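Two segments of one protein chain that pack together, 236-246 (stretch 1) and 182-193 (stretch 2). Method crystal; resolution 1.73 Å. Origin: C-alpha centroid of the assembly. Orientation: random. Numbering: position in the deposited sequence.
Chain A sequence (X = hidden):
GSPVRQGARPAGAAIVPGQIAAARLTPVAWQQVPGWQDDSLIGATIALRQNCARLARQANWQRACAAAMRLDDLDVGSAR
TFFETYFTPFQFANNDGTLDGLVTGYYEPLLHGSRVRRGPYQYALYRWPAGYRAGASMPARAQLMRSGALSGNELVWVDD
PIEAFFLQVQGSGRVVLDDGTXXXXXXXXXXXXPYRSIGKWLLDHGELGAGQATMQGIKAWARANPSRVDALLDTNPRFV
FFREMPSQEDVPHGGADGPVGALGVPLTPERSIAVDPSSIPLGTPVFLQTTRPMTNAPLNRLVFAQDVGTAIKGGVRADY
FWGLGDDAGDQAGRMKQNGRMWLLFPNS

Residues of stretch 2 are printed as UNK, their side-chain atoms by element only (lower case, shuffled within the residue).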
# COMPACT_ATOMS: atom_id res chain seq x y z
N ASN A 236 23.63 -5.14 2.82
CA ASN A 236 22.73 -4.40 3.69
C ASN A 236 22.89 -4.89 5.12
O ASN A 236 22.35 -5.95 5.47
CB ASN A 236 21.26 -4.56 3.24
CG ASN A 236 20.28 -3.96 4.24
OD1 ASN A 236 20.64 -3.03 4.96
ND2 ASN A 236 19.04 -4.49 4.32
N PRO A 237 23.55 -4.14 6.00
CA PRO A 237 23.77 -4.65 7.37
C PRO A 237 22.50 -4.77 8.18
O PRO A 237 22.46 -5.54 9.15
CB PRO A 237 24.76 -3.65 7.98
CG PRO A 237 24.65 -2.43 7.16
CD PRO A 237 24.19 -2.83 5.77
N ARG A 238 21.44 -4.05 7.82
CA ARG A 238 20.22 -4.14 8.61
C ARG A 238 19.54 -5.49 8.43
O ARG A 238 19.57 -6.08 7.33
CB ARG A 238 19.26 -3.01 8.21
CG ARG A 238 18.13 -2.84 9.17
CD ARG A 238 17.32 -1.64 8.77
NE ARG A 238 16.30 -1.30 9.75
CZ ARG A 238 16.54 -0.79 10.96
NH1 ARG A 238 17.79 -0.57 11.38
NH2 ARG A 238 15.52 -0.51 11.77
N PHE A 239 18.96 -5.99 9.52
CA PHE A 239 18.25 -7.28 9.59
C PHE A 239 16.98 -7.13 10.42
O PHE A 239 17.04 -6.75 11.60
CB PHE A 239 19.13 -8.40 10.19
CG PHE A 239 18.64 -9.76 9.84
CD1 PHE A 239 19.01 -10.34 8.62
CD2 PHE A 239 17.74 -10.43 10.66
CE1 PHE A 239 18.53 -11.61 8.27
CE2 PHE A 239 17.23 -11.68 10.32
CZ PHE A 239 17.62 -12.26 9.11
N VAL A 240 15.83 -7.52 9.86
CA VAL A 240 14.55 -7.32 10.51
C VAL A 240 13.96 -8.67 10.88
O VAL A 240 14.01 -9.62 10.09
CB VAL A 240 13.61 -6.54 9.57
CG1 VAL A 240 12.17 -6.47 10.11
CG2 VAL A 240 14.21 -5.15 9.28
N PHE A 241 13.41 -8.75 12.09
CA PHE A 241 12.77 -9.94 12.63
C PHE A 241 11.26 -9.76 12.59
O PHE A 241 10.75 -8.66 12.39
CB PHE A 241 13.20 -10.18 14.07
CG PHE A 241 14.68 -10.34 14.21
CD1 PHE A 241 15.26 -11.56 13.97
CD2 PHE A 241 15.47 -9.25 14.53
CE1 PHE A 241 16.65 -11.73 14.09
CE2 PHE A 241 16.84 -9.39 14.65
CZ PHE A 241 17.44 -10.64 14.44
N PHE A 242 10.56 -10.87 12.78
CA PHE A 242 9.11 -10.89 12.60
C PHE A 242 8.42 -11.58 13.76
O PHE A 242 9.01 -12.41 14.48
CB PHE A 242 8.73 -11.63 11.30
CG PHE A 242 9.24 -10.95 10.08
CD1 PHE A 242 8.52 -9.88 9.54
CD2 PHE A 242 10.43 -11.33 9.49
CE1 PHE A 242 9.01 -9.20 8.38
CE2 PHE A 242 10.93 -10.68 8.34
CZ PHE A 242 10.23 -9.62 7.79
N ARG A 243 7.15 -11.25 13.93
CA ARG A 243 6.24 -11.95 14.82
C ARG A 243 5.03 -12.38 14.00
O ARG A 243 4.62 -11.69 13.07
CB ARG A 243 5.86 -11.05 16.01
CG ARG A 243 4.55 -10.29 15.90
CD ARG A 243 4.35 -9.34 17.09
NE ARG A 243 3.12 -8.55 17.01
CZ ARG A 243 3.08 -7.25 16.72
NH1 ARG A 243 4.20 -6.59 16.46
NH2 ARG A 243 1.92 -6.60 16.68
N GLU A 244 4.49 -13.57 14.32
CA GLU A 244 3.22 -14.00 13.76
C GLU A 244 2.09 -13.22 14.40
O GLU A 244 2.04 -13.05 15.63
CB GLU A 244 2.97 -15.49 13.99
CG GLU A 244 1.60 -15.95 13.45
CD GLU A 244 1.53 -17.45 13.16
OE1 GLU A 244 2.34 -18.22 13.71
OE2 GLU A 244 0.67 -17.87 12.35
N MET A 245 1.15 -12.76 13.55
CA MET A 245 0.02 -11.93 13.90
C MET A 245 -1.22 -12.79 14.15
O MET A 245 -1.36 -13.89 13.61
CB MET A 245 -0.26 -10.93 12.78
CG MET A 245 0.87 -9.92 12.52
SD MET A 245 1.37 -9.02 14.01
CE MET A 245 0.09 -7.73 14.06
N PRO A 246 -2.12 -12.28 14.99
CA PRO A 246 -3.35 -13.03 15.31
C PRO A 246 -4.21 -13.27 14.08
O PRO A 246 -4.47 -12.36 13.29
CB PRO A 246 -4.06 -12.12 16.31
CG PRO A 246 -2.97 -11.29 16.91
CD PRO A 246 -1.98 -11.07 15.82
N UNK A 182 -3.00 -19.06 5.54
CA UNK A 182 -2.28 -17.79 5.35
C UNK A 182 -1.71 -17.37 6.70
O UNK A 182 -2.39 -17.47 7.72
c UNK A 182 -3.57 -17.06 3.37
c UNK A 182 -2.49 -15.33 4.76
c UNK A 182 -3.19 -16.70 4.76
N UNK A 183 -0.46 -16.94 6.72
CA UNK A 183 0.16 -16.46 7.94
C UNK A 183 0.45 -14.98 7.79
O UNK A 183 1.18 -14.59 6.88
c UNK A 183 2.10 -16.80 9.46
c UNK A 183 1.45 -17.22 8.21
s UNK A 183 3.75 -17.47 9.65
c UNK A 183 4.13 -16.61 11.11
N UNK A 184 -0.09 -14.15 8.69
CA UNK A 184 0.28 -12.73 8.69
C UNK A 184 1.48 -12.52 9.61
O UNK A 184 1.53 -13.05 10.72
n UNK A 184 -5.49 -12.39 5.67
n UNK A 184 -4.85 -13.01 7.78
c UNK A 184 -2.11 -12.13 8.29
c UNK A 184 -0.89 -11.85 9.13
c UNK A 184 -2.90 -10.90 7.83
c UNK A 184 -4.72 -12.20 6.72
n UNK A 184 -3.82 -11.21 6.72
N UNK A 185 2.46 -11.77 9.13
CA UNK A 185 3.64 -11.49 9.94
C UNK A 185 3.73 -9.98 10.11
O UNK A 185 3.33 -9.23 9.22
c UNK A 185 5.22 -11.33 7.95
c UNK A 185 4.86 -13.54 9.13
c UNK A 185 4.92 -12.03 9.29
N UNK A 186 4.21 -9.56 11.28
CA UNK A 186 4.42 -8.16 11.58
C UNK A 186 5.78 -7.93 12.23
O UNK A 186 6.60 -8.86 12.31
N UNK A 187 6.03 -6.71 12.68
CA UNK A 187 7.37 -6.27 13.01
C UNK A 187 7.81 -6.88 14.33
O UNK A 187 7.06 -6.87 15.31
o UNK A 187 12.36 -2.47 14.84
c UNK A 187 8.75 -4.14 13.53
c UNK A 187 11.18 -3.02 14.41
c UNK A 187 9.78 -3.84 12.61
c UNK A 187 7.42 -4.74 13.07
c UNK A 187 8.97 -3.87 14.89
c UNK A 187 10.19 -3.31 15.33
c UNK A 187 10.99 -3.28 13.04
N UNK A 188 9.00 -7.46 14.35
CA UNK A 188 9.48 -8.23 15.46
C UNK A 188 10.83 -7.75 15.95
O UNK A 188 11.44 -8.42 16.78
N UNK A 189 11.30 -6.61 15.47
CA UNK A 189 12.56 -6.06 15.95
C UNK A 189 13.63 -6.03 14.86
O UNK A 189 13.43 -6.50 13.74
N UNK A 190 14.77 -5.44 15.23
CA UNK A 190 15.84 -5.11 14.30
C UNK A 190 17.19 -5.34 14.97
O UNK A 190 17.28 -5.46 16.19
o UNK A 190 16.87 -3.29 13.07
c UNK A 190 15.56 -2.69 15.00
c UNK A 190 15.71 -3.66 13.81
N UNK A 191 18.24 -5.46 14.16
CA UNK A 191 19.59 -5.49 14.73
C UNK A 191 20.14 -4.08 14.94
O UNK A 191 21.28 -3.94 15.42
c UNK A 191 20.74 -5.71 12.47
c UNK A 191 20.51 -6.33 13.84
o UNK A 191 20.05 -4.80 12.01
n UNK A 191 21.76 -6.21 11.80
N UNK A 192 19.33 -3.07 14.64
CA UNK A 192 19.67 -1.64 14.68
C UNK A 192 21.03 -1.40 14.06
O UNK A 192 21.96 -0.91 14.70
o UNK A 192 17.81 0.39 15.25
c UNK A 192 19.59 -1.06 16.08
n UNK A 192 18.13 0.31 17.48
c UNK A 192 18.43 -0.05 16.23
N UNK A 193 21.13 -1.77 12.79
CA UNK A 193 22.28 -1.54 11.94
C UNK A 193 21.77 -0.83 10.70
O UNK A 193 20.60 -0.99 10.34
c UNK A 193 23.00 -2.85 11.57
c UNK A 193 24.85 -3.04 13.33
o UNK A 193 25.45 -2.15 12.73
n UNK A 193 25.29 -3.55 14.46
c UNK A 193 23.54 -3.62 12.78
O HOH W 1 -1.49 -15.21 11.01

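Position 182 carries three carbons, one bearing the other two, and its side chain comes no closer than 8.6 Å to stretch 1; the branch at the first carbon gives Val182. Position 183 has an unbranched chain of two carbons, a sulfur and a terminal carbon, which is Met183; its extended chain (chi1 to chi3 all t) brings CE to 3.3 Å from Glu244 CB.

At 184, three carbons and a nitrogen lead to a carbon bearing two more nitrogens, a guanidinium, hence Arg184. Its CB lies 3.8 Å from Met245 CB, and its backbone is hydrogen-bonded: Met245 N donates to Arg184 O (2.9 Å, 165°), and a water bridges Arg184 N and Met245 O, 2.9 Å from each. Position 185 again has three carbons branched at the first, Val185; its CG2 lies 3.9 Å from Phe242 CD1.

Position 186 has no side-chain atoms and is Gly186. An ideal CB would lie 2.8 Å from Met245 SD, a clash. Its backbone pairs reciprocally with Arg243: Gly186 N to Arg243 O is 2.8 Å and Arg243 N to Gly186 O is 2.9 Å.

Position 187 shows one carbon, then a six-carbon ring bearing an oxygen: Tyr187. CA-to-CB points away from stretch 1, yet CD1 is 4.3 Å from Val240 CG1, while Arg243 NH1 donates a weak bond to Tyr187 O (3.1 Å, 134°).

Position 188, also bare, is Gly188; an ideal CB would stand 2.6 Å from Phe242 C. Gly188 N donates to Phe241 O at 2.9 Å. Position 189 is bare too, Gly189, and its phi/psi of 114/175° would jam a CB against the preceding carbonyl O. Gly189 O accepts from Phe241 N (2.8 Å, 178°).

At 190 one carbon carries an oxygen and a carbon, Thr190. Its OG1 sits over one face of the Arg238 guanidinium, 3.3 Å from CZ, but the angles exclude a hydrogen bond; OG1 instead accepts from the backbone N of position 192 at 2.9 Å.

Position 191 has two carbons, the second bearing oxygen and nitrogen: Asn191. Its amide mimics a strand edge, with ND2 donating to Pro237 O (2.8 Å) and OD1 accepting from Phe239 N (3.0 Å). Position 192 has the same composition, Asn192, but points away at CA-to-CB. Position 193 adds a carbon before the amide, Gln193; its backbone O accepts from Arg238 NH1 at 3.0 Å.

The contact, burying 959 Å², is thus an antiparallel backbone ladder, extended beyond Thr190 by the Asn191 amide and Arg238, with glycines admitting close approach.

Stretch 2, residues 182-193: VMRVGYGGTNNQ
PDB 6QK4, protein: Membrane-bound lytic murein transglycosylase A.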